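Local structure of bacterial regulatory proteins, TetR family (Nitrosomonas europaea, 3NI7) at residues 11-22 / 31-39. The protein probably binds DNA as a transcriptional regulator of the TetR family, through an N-terminal helix-turn-helix domain. Numbering follows the deposited sequence.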
loop_
_atom_site.group_PDB
_atom_site.type_symbol
_atom_site.label_atom_id
_atom_site.label_comp_id
_atom_site.label_asym_id
_atom_site.label_seq_id
_atom_site.Cartn_x
_atom_site.Cartn_y
_atom_site.Cartn_z
ATOM N N ALA A 11 3.438 -18.902 23.790
ATOM C CA ALA A 11 4.812 -19.349 23.896
ATOM C C ALA A 11 5.331 -19.860 22.549
ATOM O O ALA A 11 6.505 -19.674 22.199
ATOM C CB ALA A 11 4.911 -20.370 24.910
ATOM N N ILE A 12 4.441 -20.464 21.781
ATOM C CA ILE A 12 4.787 -20.884 20.428
ATOM C C ILE A 12 5.125 -19.637 19.624
ATOM O O ILE A 12 6.205 -19.510 19.081
ATOM C CB ILE A 12 3.627 -21.705 19.733
ATOM C CG1 ILE A 12 3.403 -23.034 20.444
ATOM C CG2 ILE A 12 3.923 -21.971 18.258
ATOM C CD1 ILE A 12 1.958 -23.524 20.323
ATOM N N VAL A 13 4.206 -18.693 19.576
ATOM C CA VAL A 13 4.429 -17.505 18.773
ATOM C C VAL A 13 5.728 -16.828 19.180
ATOM O O VAL A 13 6.595 -16.580 18.339
ATOM C CB VAL A 13 3.273 -16.497 18.879
ATOM C CG1 VAL A 13 3.625 -15.281 18.134
ATOM C CG2 VAL A 13 1.989 -17.077 18.288
ATOM N N ASP A 14 5.881 -16.579 20.474
ATOM C CA ASP A 14 7.119 -15.969 20.963
ATOM C C ASP A 14 8.290 -16.722 20.415
ATOM O O ASP A 14 9.238 -16.128 19.915
ATOM C CB ASP A 14 7.191 -16.008 22.476
ATOM C CG ASP A 14 6.147 -15.144 23.120
ATOM O OD1 ASP A 14 5.505 -14.335 22.418
ATOM O OD2 ASP A 14 5.932 -15.276 24.334
ATOM N N THR A 15 8.214 -18.036 20.515
ATOM C CA THR A 15 9.336 -18.880 20.166
ATOM C C THR A 15 9.633 -18.743 18.701
ATOM O O THR A 15 10.782 -18.552 18.289
ATOM C CB THR A 15 9.027 -20.339 20.504
ATOM O OG1 THR A 15 9.113 -20.476 21.929
ATOM C CG2 THR A 15 10.001 -21.311 19.799
ATOM N N ALA A 16 8.570 -18.840 17.929
ATOM C CA ALA A 16 8.638 -18.744 16.478
ATOM C C ALA A 16 9.349 -17.451 16.100
ATOM O O ALA A 16 10.150 -17.360 15.152
ATOM C CB ALA A 16 7.253 -18.716 15.926
ATOM N N VAL A 17 9.007 -16.427 16.846
ATOM C CA VAL A 17 9.395 -15.092 16.476
ATOM C C VAL A 17 10.873 -14.822 16.854
ATOM O O VAL A 17 11.675 -14.371 16.016
ATOM C CB VAL A 17 8.384 -14.137 17.052
ATOM C CG1 VAL A 17 9.020 -13.143 17.951
ATOM C CG2 VAL A 17 7.646 -13.524 15.934
ATOM N N GLU A 18 11.243 -15.186 18.075
ATOM C CA GLU A 18 12.654 -15.235 18.442
ATOM C C GLU A 18 13.503 -16.025 17.445
ATOM O O GLU A 18 14.454 -15.496 16.898
ATOM C CB GLU A 18 12.795 -15.754 19.856
ATOM C CG GLU A 18 12.526 -14.622 20.821
ATOM C CD GLU A 18 11.957 -15.027 22.160
ATOM O OE1 GLU A 18 12.755 -15.520 23.028
ATOM O OE2 GLU A 18 10.714 -14.822 22.329
ATOM N N LEU A 19 13.127 -17.262 17.152
ATOM C CA LEU A 19 13.899 -18.058 16.190
ATOM C C LEU A 19 14.164 -17.300 14.897
ATOM O O LEU A 19 15.271 -17.310 14.367
ATOM C CB LEU A 19 13.159 -19.340 15.789
ATOM C CG LEU A 19 12.817 -20.518 16.715
ATOM C CD1 LEU A 19 11.945 -21.558 16.019
ATOM C CD2 LEU A 19 14.098 -21.151 17.271
ATOM N N ALA A 20 13.121 -16.658 14.393
ATOM C CA ALA A 20 13.212 -15.879 13.153
ATOM C C ALA A 20 14.257 -14.777 13.281
ATOM O O ALA A 20 15.096 -14.568 12.405
ATOM C CB ALA A 20 11.861 -15.242 12.799
ATOM N N ALA A 21 14.190 -14.085 14.397
ATOM C CA ALA A 21 15.136 -13.042 14.656
ATOM C C ALA A 21 16.552 -13.546 14.424
ATOM O O ALA A 21 17.264 -13.042 13.574
ATOM C CB ALA A 21 14.996 -12.544 16.073
ATOM N N HIS A 22 16.950 -14.587 15.140
ATOM C CA HIS A 22 18.353 -15.050 15.087
ATOM C C HIS A 22 18.723 -15.546 13.709
ATOM O O HIS A 22 19.884 -15.506 13.319
ATOM C CB HIS A 22 18.634 -16.204 16.039
ATOM C CG HIS A 22 18.312 -15.907 17.458
ATOM N ND1 HIS A 22 18.876 -14.852 18.142
ATOM C CD2 HIS A 22 17.490 -16.528 18.329
ATOM C CE1 HIS A 22 18.407 -14.839 19.378
ATOM N NE2 HIS A 22 17.562 -15.843 19.516
ATOM N N TYR A 31 9.264 -27.867 13.575
ATOM C CA TYR A 31 10.041 -28.822 14.352
ATOM C C TYR A 31 11.044 -28.074 15.217
ATOM O O TYR A 31 11.270 -28.430 16.373
ATOM C CB TYR A 31 10.773 -29.796 13.430
ATOM N N ASP A 32 11.639 -27.032 14.650
ATOM C CA ASP A 32 12.601 -26.216 15.374
ATOM C C ASP A 32 11.928 -25.546 16.567
ATOM O O ASP A 32 12.513 -25.447 17.645
ATOM C CB ASP A 32 13.215 -25.163 14.451
ATOM C CG ASP A 32 14.224 -25.751 13.486
ATOM O OD1 ASP A 32 14.981 -26.656 13.895
ATOM O OD2 ASP A 32 14.261 -25.310 12.319
ATOM N N ILE A 33 10.696 -25.087 16.369
ATOM C CA ILE A 33 9.950 -24.420 17.439
ATOM C C ILE A 33 9.786 -25.430 18.550
ATOM O O ILE A 33 9.989 -25.131 19.736
ATOM C CB ILE A 33 8.551 -23.936 16.971
ATOM C CG1 ILE A 33 8.662 -22.897 15.852
ATOM C CG2 ILE A 33 7.810 -23.335 18.123
ATOM C CD1 ILE A 33 7.385 -22.322 15.447
ATOM N N ALA A 34 9.401 -26.631 18.115
ATOM C CA ALA A 34 9.232 -27.821 18.987
ATOM C C ALA A 34 10.518 -28.029 19.766
ATOM O O ALA A 34 10.507 -28.197 21.002
ATOM C CB ALA A 34 8.879 -29.068 18.151
ATOM N N ALA A 35 11.620 -28.003 19.019
ATOM C CA ALA A 35 12.918 -28.333 19.565
ATOM C C ALA A 35 13.205 -27.238 20.584
ATOM O O ALA A 35 13.420 -27.565 21.749
ATOM C CB ALA A 35 13.961 -28.400 18.475
ATOM N N ARG A 36 13.033 -25.991 20.209
ATOM C CA ARG A 36 13.280 -24.898 21.082
ATOM C C ARG A 36 12.463 -24.943 22.328
ATOM O O ARG A 36 12.893 -24.500 23.353
ATOM C CB ARG A 36 12.900 -23.642 20.364
ATOM C CG ARG A 36 13.956 -22.606 20.369
ATOM C CD ARG A 36 13.569 -21.470 21.202
ATOM N NE ARG A 36 14.375 -20.365 20.761
ATOM C CZ ARG A 36 14.130 -19.091 20.979
ATOM N NH1 ARG A 36 13.064 -18.711 21.658
ATOM N NH2 ARG A 36 14.991 -18.219 20.515
ATOM N N LEU A 37 11.239 -25.386 22.252
ATOM C CA LEU A 37 10.429 -25.380 23.442
ATOM C C LEU A 37 10.544 -26.635 24.233
ATOM O O LEU A 37 9.829 -26.769 25.254
ATOM C CB LEU A 37 8.996 -25.253 23.035
ATOM C CG LEU A 37 8.526 -23.831 22.954
ATOM C CD1 LEU A 37 7.471 -23.769 21.905
ATOM C CD2 LEU A 37 8.027 -23.470 24.350
ATOM N N ALA A 38 11.377 -27.577 23.738
ATOM C CA ALA A 38 11.531 -28.914 24.312
ATOM C C ALA A 38 10.175 -29.637 24.349
ATOM O O ALA A 38 9.843 -30.259 25.357
ATOM C CB ALA A 38 12.133 -28.833 25.708
ATOM N N VAL A 39 9.397 -29.552 23.265
ATOM C CA VAL A 39 8.185 -30.393 23.102
ATOM C C VAL A 39 8.152 -31.058 21.724
ATOM O O VAL A 39 8.984 -30.751 20.856
ATOM C CB VAL A 39 6.891 -29.584 23.246
ATOM C CG1 VAL A 39 6.821 -28.936 24.612
ATOM C CG2 VAL A 39 6.764 -28.560 22.103
#
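I33 sits as a knob on the face of helix 11-22, among I12, T15, A16 and L19, a compact example of how the first helix of the presumed DNA-binding domain of a TetR-type regulator packs across a helix of its helix-turn-helix. Segment 31-39 lies in that predicted motif, and its helix 31-36 runs at 107° to helix 11-22, with axes 9.5 Å apart. The branches of I33 divide the work: CD1 lies against A16 CB, CG2 meets the T15 methyl, and CG1 is 3.5 Å from L19 CD1. I12 crosses I33 at about a right angle and also touches I44 and Y47 of helix 41-47 and L54 of helix 51-69.

T15 offers two different surfaces. A chi1 of -74° sets OG1 beside the backbone N, facing L37 at 3.6 Å from CG, and leaves the methyl CG2 anti to that N, against I33 and R36. Replaced by alanine, T15 would lose both branches, which is likely to open a gap between I33, R36 and L37 and deprive A11 O of its hydroxyl donor.

R36 is the second knob, seated among T15, E18, L19 and H22; its chain, bent at chi2, runs past L19 in the opposite direction, with R36 CG alongside L19 CD2. Beyond it the guanidinium reaches E18 almost crosswise, the two planes 69° apart, in a long salt bridge whose hydrogen bond, R36 NH1 to E18 OE1 at 3.5 Å, is weak. R36 NH2 also lies at the edge of the H22 ring, 3.6 Å from NE2. One turn back from T15, A11 O accepts the hydroxyl at 2.7 Å from T15 OG1, and T15 N from the opposite face of its carbonyl plane.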